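Local coordinates for hypothetical protein TM1010 (Thermotoga maritima, PDB 2F4P) that is of unknown function but belongs to the cupin superfamily of small antiparallel beta-barrel proteins, at residues D27-N32 / A59-H64; G31-K36 / V53-G58. All blocks are in the same frame, centred on the assembly; numbering follows the deposited sequence. Where two conformers were deposited one is given.

Interaction 1 (D27-N32 / A59-H64); sequences DFFTGN and ARTHWH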
ATOM      1  N   ASP A  27     -14.976   4.958  19.157  1.00 43.25           N
ATOM      2  CA  ASP A  27     -15.067   3.507  19.397  1.00 43.27           C
ATOM      3  C   ASP A  27     -13.728   2.810  19.175  1.00 42.51           C
ATOM      4  O   ASP A  27     -13.448   1.797  19.795  1.00 40.86           O
ATOM      5  CB  ASP A  27     -16.054   2.837  18.427  1.00 44.02           C
ATOM      6  CG  ASP A  27     -17.527   3.110  18.761  1.00 50.93           C
ATOM      7  OD1 ASP A  27     -17.847   3.880  19.703  1.00 51.06           O
ATOM      8  OD2 ASP A  27     -18.360   2.536  18.031  1.00 57.17           O
ATOM      9  N   PHE A  28     -12.923   3.328  18.246  1.00 40.38           N
ATOM     10  CA  PHE A  28     -11.700   2.648  17.831  1.00 38.96           C
ATOM     11  C   PHE A  28     -10.418   3.456  17.996  1.00 38.26           C
ATOM     12  O   PHE A  28      -9.335   2.885  17.892  1.00 35.52           O
ATOM     13  CB  PHE A  28     -11.796   2.271  16.353  1.00 39.67           C
ATOM     14  CG  PHE A  28     -13.092   1.637  15.980  1.00 40.94           C
ATOM     15  CD1 PHE A  28     -13.437   0.389  16.492  1.00 45.75           C
ATOM     16  CD2 PHE A  28     -13.987   2.291  15.143  1.00 48.22           C
ATOM     17  CE1 PHE A  28     -14.637  -0.209  16.163  1.00 48.10           C
ATOM     18  CE2 PHE A  28     -15.199   1.704  14.819  1.00 51.74           C
ATOM     19  CZ  PHE A  28     -15.519   0.446  15.324  1.00 51.20           C
ATOM     20  N   PHE A  29     -10.552   4.773  18.156  1.00 36.04           N
ATOM     21  CA  PHE A  29      -9.417   5.702  18.187  1.00 36.85           C
ATOM     22  C   PHE A  29      -9.483   6.625  19.382  1.00 37.83           C
ATOM     23  O   PHE A  29     -10.557   6.996  19.824  1.00 39.13           O
ATOM     24  CB  PHE A  29      -9.396   6.576  16.932  1.00 39.49           C
ATOM     25  CG  PHE A  29      -9.315   5.803  15.644  1.00 37.28           C
ATOM     26  CD1 PHE A  29      -8.100   5.340  15.185  1.00 40.78           C
ATOM     27  CD2 PHE A  29     -10.461   5.558  14.883  1.00 37.42           C
ATOM     28  CE1 PHE A  29      -8.014   4.632  14.001  1.00 38.12           C
ATOM     29  CE2 PHE A  29     -10.378   4.839  13.685  1.00 39.24           C
ATOM     30  CZ  PHE A  29      -9.154   4.376  13.257  1.00 38.86           C
ATOM     31  N   THR A  30      -8.310   7.014  19.868  1.00 38.59           N
ATOM     32  CA  THR A  30      -8.132   8.076  20.841  1.00 39.79           C
ATOM     33  C   THR A  30      -7.594   9.284  20.102  1.00 38.16           C
ATOM     34  O   THR A  30      -6.628   9.189  19.337  1.00 36.73           O
ATOM     35  CB  THR A  30      -7.091   7.658  21.910  1.00 41.24           C
ATOM     36  OG1 THR A  30      -7.556   6.493  22.599  1.00 44.81           O
ATOM     37  CG2 THR A  30      -6.812   8.775  22.892  1.00 44.18           C
ATOM     38  N   GLY A  31      -8.234  10.429  20.297  1.00 35.17           N
ATOM     39  CA  GLY A  31      -7.826  11.640  19.598  1.00 33.34           C
ATOM     40  C   GLY A  31      -8.334  11.759  18.160  1.00 36.20           C
ATOM     41  O   GLY A  31      -9.263  11.063  17.748  1.00 35.50           O
ATOM     42  N   ASN A  32      -7.722  12.676  17.409  1.00 35.18           N
ATOM     43  CA  ASN A  32      -8.215  13.073  16.098  1.00 34.46           C
ATOM     44  C   ASN A  32      -7.497  12.300  15.014  1.00 36.95           C
ATOM     45  O   ASN A  32      -6.283  12.414  14.861  1.00 35.38           O
ATOM     46  CB  ASN A  32      -8.043  14.581  15.898  1.00 36.05           C
ATOM     47  CG  ASN A  32      -8.915  15.379  16.840  1.00 42.24           C
ATOM     48  OD1 ASN A  32     -10.060  14.983  17.119  1.00 39.15           O
ATOM     49  ND2 ASN A  32      -8.382  16.483  17.362  1.00 40.29           N
ATOM     50  N   ALA A  59      -2.725  11.167  18.853  1.00 36.92           N
ATOM     51  CA  ALA A  59      -3.833  10.284  18.495  1.00 35.07           C
ATOM     52  C   ALA A  59      -3.304   8.895  18.160  1.00 36.51           C
ATOM     53  O   ALA A  59      -2.167   8.731  17.684  1.00 33.91           O
ATOM     54  CB  ALA A  59      -4.632  10.846  17.339  1.00 35.96           C
ATOM     55  N   ARG A  60      -4.145   7.894  18.427  1.00 36.92           N
ATOM     56  CA  ARG A  60      -3.758   6.506  18.232  1.00 35.87           C
ATOM     57  C   ARG A  60      -4.937   5.575  18.266  1.00 36.18           C
ATOM     58  O   ARG A  60      -5.993   5.887  18.823  1.00 33.72           O
ATOM     59  CB  ARG A  60      -2.762   6.070  19.300  1.00 35.82           C
ATOM     60  CG  ARG A  60      -3.324   5.870  20.708  1.00 42.81           C
ATOM     61  CD  ARG A  60      -3.038   7.012  21.575  1.00 43.42           C
ATOM     62  NE  ARG A  60      -3.471   6.849  22.978  1.00 41.98           N
ATOM     63  CZ  ARG A  60      -3.362   7.814  23.893  1.00 41.09           C
ATOM     64  NH1 ARG A  60      -2.855   8.997  23.566  1.00 38.72           N
ATOM     65  NH2 ARG A  60      -3.774   7.614  25.131  1.00 46.16           N
ATOM     66  N   THR A  61      -4.728   4.383  17.740  1.00 36.90           N
ATOM     67  CA  THR A  61      -5.732   3.376  17.790  1.00 35.14           C
ATOM     68  C   THR A  61      -5.876   2.893  19.230  1.00 34.68           C
ATOM     69  O   THR A  61      -4.953   3.028  20.068  1.00 33.73           O
ATOM     70  CB  THR A  61      -5.354   2.140  16.894  1.00 38.46           C
ATOM     71  OG1 THR A  61      -4.235   1.446  17.479  1.00 34.49           O
ATOM     72  CG2 THR A  61      -4.978   2.558  15.504  1.00 38.71           C
ATOM     73  N   HIS A  62      -7.024   2.301  19.513  1.00 33.28           N
ATOM     74  CA  HIS A  62      -7.138   1.398  20.660  1.00 33.79           C
ATOM     75  C   HIS A  62      -6.258   0.168  20.430  1.00 34.75           C
ATOM     76  O   HIS A  62      -5.793  -0.095  19.298  1.00 35.97           O
ATOM     77  CB  HIS A  62      -8.592   0.976  20.832  1.00 36.55           C
ATOM     78  CG  HIS A  62      -9.492   2.096  21.242  1.00 35.64           C
ATOM     79  ND1 HIS A  62     -10.828   1.912  21.523  1.00 38.48           N
ATOM     80  CD2 HIS A  62      -9.246   3.416  21.426  1.00 38.78           C
ATOM     81  CE1 HIS A  62     -11.364   3.067  21.868  1.00 41.89           C
ATOM     82  NE2 HIS A  62     -10.428   3.998  21.807  1.00 41.14           N
ATOM     83  N   TRP A  63      -6.063  -0.623  21.480  1.00 36.05           N
ATOM     84  CA  TRP A  63      -5.507  -1.972  21.290  1.00 34.53           C
ATOM     85  C   TRP A  63      -6.454  -2.800  20.415  1.00 36.14           C
ATOM     86  O   TRP A  63      -7.680  -2.778  20.612  1.00 36.33           O
ATOM     87  CB  TRP A  63      -5.320  -2.682  22.623  1.00 36.29           C
ATOM     88  CG  TRP A  63      -4.308  -2.095  23.550  1.00 32.08           C
ATOM     89  CD1 TRP A  63      -4.553  -1.260  24.599  1.00 38.47           C
ATOM     90  CD2 TRP A  63      -2.882  -2.308  23.534  1.00 34.26           C
ATOM     91  NE1 TRP A  63      -3.392  -0.958  25.240  1.00 38.17           N
ATOM     92  CE2 TRP A  63      -2.344  -1.567  24.599  1.00 38.30           C
ATOM     93  CE3 TRP A  63      -2.010  -3.019  22.697  1.00 35.40           C
ATOM     94  CZ2 TRP A  63      -0.975  -1.553  24.888  1.00 38.30           C
ATOM     95  CZ3 TRP A  63      -0.639  -3.009  22.995  1.00 33.28           C
ATOM     96  CH2 TRP A  63      -0.147  -2.301  24.080  1.00 36.77           C
ATOM     97  N   HIS A  64      -5.887  -3.567  19.480  1.00 32.86           N
ATOM     98  CA  HIS A  64      -6.674  -4.420  18.641  1.00 34.59           C
ATOM     99  C   HIS A  64      -5.788  -5.452  17.928  1.00 34.03           C
ATOM    100  O   HIS A  64      -4.563  -5.367  17.961  1.00 37.02           O
ATOM    101  CB  HIS A  64      -7.456  -3.572  17.633  1.00 35.53           C
ATOM    102  CG  HIS A  64      -6.609  -2.832  16.646  1.00 36.21           C
ATOM    103  ND1 HIS A  64      -5.713  -1.840  17.004  1.00 37.15           N
ATOM    104  CD2 HIS A  64      -6.575  -2.902  15.296  1.00 39.12           C
ATOM    105  CE1 HIS A  64      -5.143  -1.357  15.910  1.00 39.29           C
ATOM    106  NE2 HIS A  64      -5.651  -1.982  14.863  1.00 36.90           N
TER
HETATM  107  O   HOH W   1     -11.913  -0.507  21.208  1.00 36.56           O
HETATM  108  O   HOH W   2     -11.471   6.368  22.543  1.00 38.07           O
HETATM  109  O   HOH W   3      -5.955   4.322  22.401  1.00 26.05           O

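Interaction 2 (G31-K36 / V53-G58); sequences GNVWVK and VVFEPG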
ATOM      1  N   GLY A  31      -8.234  10.429  20.297  1.00 35.17           N
ATOM      2  CA  GLY A  31      -7.826  11.640  19.598  1.00 33.34           C
ATOM      3  C   GLY A  31      -8.334  11.759  18.160  1.00 36.20           C
ATOM      4  O   GLY A  31      -9.263  11.063  17.748  1.00 35.50           O
ATOM      5  N   ASN A  32      -7.722  12.676  17.409  1.00 35.18           N
ATOM      6  CA  ASN A  32      -8.215  13.073  16.098  1.00 34.46           C
ATOM      7  C   ASN A  32      -7.497  12.300  15.014  1.00 36.95           C
ATOM      8  O   ASN A  32      -6.283  12.414  14.861  1.00 35.38           O
ATOM      9  CB  ASN A  32      -8.043  14.581  15.898  1.00 36.05           C
ATOM     10  CG  ASN A  32      -8.915  15.379  16.840  1.00 42.24           C
ATOM     11  OD1 ASN A  32     -10.060  14.983  17.119  1.00 39.15           O
ATOM     12  ND2 ASN A  32      -8.382  16.483  17.362  1.00 40.29           N
ATOM     13  N   VAL A  33      -8.273  11.521  14.260  1.00 34.93           N
ATOM     14  CA  VAL A  33      -7.735  10.624  13.225  1.00 36.15           C
ATOM     15  C   VAL A  33      -8.663  10.747  12.025  1.00 36.06           C
ATOM     16  O   VAL A  33      -9.870  10.882  12.210  1.00 36.68           O
ATOM     17  CB  VAL A  33      -7.775   9.169  13.713  1.00 34.48           C
ATOM     18  CG1 VAL A  33      -7.304   8.164  12.620  1.00 39.36           C
ATOM     19  CG2 VAL A  33      -6.938   9.013  14.971  1.00 37.43           C
ATOM     20  N   TRP A  34      -8.108  10.719  10.820  1.00 36.48           N
ATOM     21  CA  TRP A  34      -8.863  10.782   9.563  0.50 38.65           C
ATOM     22  C   TRP A  34      -8.496   9.537   8.737  1.00 38.30           C
ATOM     23  O   TRP A  34      -7.310   9.293   8.539  1.00 37.40           O
ATOM     24  CB  TRP A  34      -8.473  12.051   8.788  0.50 41.56           C
ATOM     25  CG  TRP A  34      -8.337  13.278   9.676  0.50 45.40           C
ATOM     26  CD1 TRP A  34      -7.177  13.858  10.134  0.50 43.07           C
ATOM     27  CD2 TRP A  34      -9.409  14.030  10.235  0.50 41.62           C
ATOM     28  NE1 TRP A  34      -7.479  14.929  10.944  0.50 43.97           N
ATOM     29  CE2 TRP A  34      -8.842  15.053  11.024  0.50 40.25           C
ATOM     30  CE3 TRP A  34     -10.801  13.930  10.153  0.50 47.89           C
ATOM     31  CZ2 TRP A  34      -9.618  15.975  11.713  0.50 45.11           C
ATOM     32  CZ3 TRP A  34     -11.571  14.843  10.831  0.50 45.89           C
ATOM     33  CH2 TRP A  34     -10.981  15.864  11.599  0.50 46.54           C
ATOM     34  N   VAL A  35      -9.495   8.804   8.261  1.00 39.60           N
ATOM     35  CA  VAL A  35      -9.305   7.588   7.471  1.00 39.13           C
ATOM     36  C   VAL A  35      -9.924   7.737   6.065  1.00 38.56           C
ATOM     37  O   VAL A  35     -11.086   8.118   5.932  1.00 38.92           O
ATOM     38  CB  VAL A  35      -9.967   6.389   8.169  1.00 40.12           C
ATOM     39  CG1 VAL A  35      -9.693   5.106   7.374  1.00 40.97           C
ATOM     40  CG2 VAL A  35      -9.462   6.256   9.631  1.00 43.61           C
ATOM     41  N   LYS A  36      -9.142   7.471   5.021  1.00 38.29           N
ATOM     42  CA  LYS A  36      -9.676   7.339   3.663  1.00 38.82           C
ATOM     43  C   LYS A  36      -9.443   5.911   3.217  1.00 40.10           C
ATOM     44  O   LYS A  36      -8.304   5.463   3.175  1.00 38.33           O
ATOM     45  CB  LYS A  36      -8.967   8.261   2.668  1.00 40.24           C
ATOM     46  CG  LYS A  36      -9.597   9.613   2.461  1.00 49.31           C
ATOM     47  N   VAL A  53      -4.326   6.728   6.436  1.00 37.14           N
ATOM     48  CA  VAL A  53      -4.699   7.239   7.767  0.50 35.42           C
ATOM     49  C   VAL A  53      -3.800   8.414   8.177  1.00 36.50           C
ATOM     50  O   VAL A  53      -2.572   8.338   8.028  1.00 36.85           O
ATOM     51  CB  VAL A  53      -4.553   6.159   8.870  0.50 35.70           C
ATOM     52  CG1 VAL A  53      -5.301   6.582  10.183  0.50 29.85           C
ATOM     53  CG2 VAL A  53      -5.029   4.805   8.379  0.50 37.66           C
ATOM     54  N   VAL A  54      -4.400   9.480   8.705  1.00 35.81           N
ATOM     55  CA  VAL A  54      -3.645  10.542   9.382  0.50 34.78           C
ATOM     56  C   VAL A  54      -4.019  10.548  10.851  1.00 34.46           C
ATOM     57  O   VAL A  54      -5.210  10.642  11.182  1.00 35.60           O
ATOM     58  CB  VAL A  54      -3.971  11.945   8.831  0.50 34.86           C
ATOM     59  CG1 VAL A  54      -3.083  13.005   9.516  0.50 31.52           C
ATOM     60  CG2 VAL A  54      -3.816  11.971   7.321  0.50 42.38           C
ATOM     61  N   PHE A  55      -3.011  10.432  11.716  1.00 36.64           N
ATOM     62  CA  PHE A  55      -3.161  10.595  13.167  1.00 34.24           C
ATOM     63  C   PHE A  55      -2.561  11.958  13.504  1.00 34.76           C
ATOM     64  O   PHE A  55      -1.376  12.198  13.256  1.00 34.18           O
ATOM     65  CB  PHE A  55      -2.349   9.577  13.942  1.00 35.71           C
ATOM     66  CG  PHE A  55      -2.807   8.150  13.778  1.00 32.94           C
ATOM     67  CD1 PHE A  55      -2.367   7.391  12.715  1.00 34.12           C
ATOM     68  CD2 PHE A  55      -3.645   7.583  14.695  1.00 35.91           C
ATOM     69  CE1 PHE A  55      -2.798   6.069  12.559  1.00 36.89           C
ATOM     70  CE2 PHE A  55      -4.074   6.296  14.558  1.00 34.70           C
ATOM     71  CZ  PHE A  55      -3.626   5.524  13.477  1.00 36.19           C
ATOM     72  N   GLU A  56      -3.349  12.840  14.106  1.00 34.32           N
ATOM     73  CA  GLU A  56      -2.778  14.088  14.642  1.00 34.82           C
ATOM     74  C   GLU A  56      -1.943  13.769  15.877  1.00 34.71           C
ATOM     75  O   GLU A  56      -2.104  12.712  16.462  1.00 33.56           O
ATOM     76  CB  GLU A  56      -3.889  15.062  15.003  1.00 34.95           C
ATOM     77  CG  GLU A  56      -4.719  15.501  13.787  1.00 31.57           C
ATOM     78  CD  GLU A  56      -3.913  16.104  12.681  1.00 39.48           C
ATOM     79  OE1 GLU A  56      -2.880  16.772  12.958  1.00 40.58           O
ATOM     80  OE2 GLU A  56      -4.331  15.945  11.509  1.00 41.42           O
ATOM     81  N   PRO A  57      -1.052  14.689  16.288  1.00 35.04           N
ATOM     82  CA  PRO A  57      -0.211  14.380  17.439  1.00 34.42           C
ATOM     83  C   PRO A  57      -1.015  13.882  18.638  1.00 35.82           C
ATOM     84  O   PRO A  57      -2.060  14.437  18.969  1.00 33.70           O
ATOM     85  CB  PRO A  57       0.493  15.708  17.728  1.00 34.94           C
ATOM     86  CG  PRO A  57       0.526  16.415  16.461  1.00 37.75           C
ATOM     87  CD  PRO A  57      -0.742  16.013  15.720  1.00 34.97           C
ATOM     88  N   GLY A  58      -0.545  12.793  19.243  1.00 36.65           N
ATOM     89  CA  GLY A  58      -1.174  12.230  20.417  1.00 36.75           C
ATOM     90  C   GLY A  58      -2.271  11.214  20.094  1.00 37.56           C
ATOM     91  O   GLY A  58      -2.747  10.517  20.982  1.00 40.25           O
TER

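Interaction 1 (D27-N32 / A59-H64)
The imidazole of His62 lies flat over the backbone of Asp27-Phe29: Phe28 C sits 3.6 Å above the ring plane, over its centre, and Phe29 N lies over the same face nearer the rim. Its edge is wet. One water in the ring plane joins ND1 to Asp27 O, and another joins NE2 to Phe29 O, so both ring nitrogens are tied to carbonyls of the opposing segment through solvent. CG stands anti to the carbonyl carbon (chi1 -67°), beside the backbone N; that N donates to Phe28 O at 2.9 Å, from above the carbonyl plane. The guanidinium of Arg60 carries Thr30 CG2 on one face, 3.7 Å above CZ; its NH2 is held by Val135 O and its NH1 by Gly58 O. Thr30 OG1, at the edge of the His62 ring, bonds a third water that donates to Thr61 O. On the opposite side of the sheet Phe29 CE1 meets Thr61 CG2 at 4.0 Å, while Arg60 O lies near the edge of the phenyl ring. Thr30 N to Arg60 O (2.8 Å) and Arg60 N to Thr30 O (2.9 Å) close the hydrogen-bonded pair. Thr61 OG1 and His64 ND1 grip His62 O from opposite faces of its plane. This is a short antiparallel ladder edging one sheet of a cupin beta-barrel, with His64 hydrogen-bonded to an unidentified ligand nearby.

Interaction 2 (G31-K36 / V53-G58)
Apolar contact between Val33 and the two residues Val53 and Phe55 fills one face of this antiparallel pairing. Val33 CG1, anti to its backbone N (chi1 176°), reaches Val53 CG1 at 3.5 Å and also lies over one face of the Phe55 ring, offset toward the rim. The other branch, CG2, touches Phe55 CD2 at 3.6 Å, the two side chains running side by side and pointing the same way. Val35 CG2 adds a looser contact to Val53 CG1. Trp34, Val53 and Val54 each occupy two conformers, and their side-chain contacts hold for the one described.

Main-chain hydrogen bonds supply the regular part. Trp34 and Val54 form a hydrogen-bonded pair, N to O in both directions at 2.9 Å. Beyond the end of the strand, Glu56 N continues the ladder to Asn32 O at 3.1 Å. On either side of the Trp34-Val54 pair, Val33 CA and Val53 CA make C-H...O contacts to Val54 O and Trp34 O.

On the other face Trp34 packs on Val54, with Glu56 beside it. Val54 CB meets the indole edge of Trp34 at CD1, 4.0 Å away. The Glu56 chain is bent at chi2; its OE2 lies near the indole plane, 3.4 Å from Trp34 NE1, in a weak hydrogen bond bent to 141°; carboxylate and ring planes stand 64° apart. The stronger partner of OE2 is Arg20, in a salt bridge.

Strands 33-37 and 49-55 form a beta hairpin, their axes 4.8 Å apart here. It is flanked by strand 22-23 and the residue after it, Ser22 and Gly24 making backbone bonds to Val35 and Val33, and by strand 115-121, bonded to Val53 and Phe55 through His117 and Leu115.

Overall arrangement
Both interactions start from the same piece of chain: Gly31 and Asn32 lead from strand 29-30 in interaction 1 to strand 33-37 in interaction 2, while their partners, strands 60-65 and 49-55, also follow each other. The two ladders belong to different sheets. In interaction 1 Ala59 to His62 are buried and Asp27 and Asn32 exposed; in interaction 2 Val33, Val53 and Phe55 are buried, Trp34, Val54 and Glu56 partly exposed. They meet through Phe55 CE2 against Arg60 CA (3.7 Å) and Ala59 CB against Val33 CG2 (3.8 Å). Interaction 1 relies on waters, a histidine and an arginine face; interaction 2 has a valine-phenylalanine side turned to this junction and a tryptophan-glutamate side opposite.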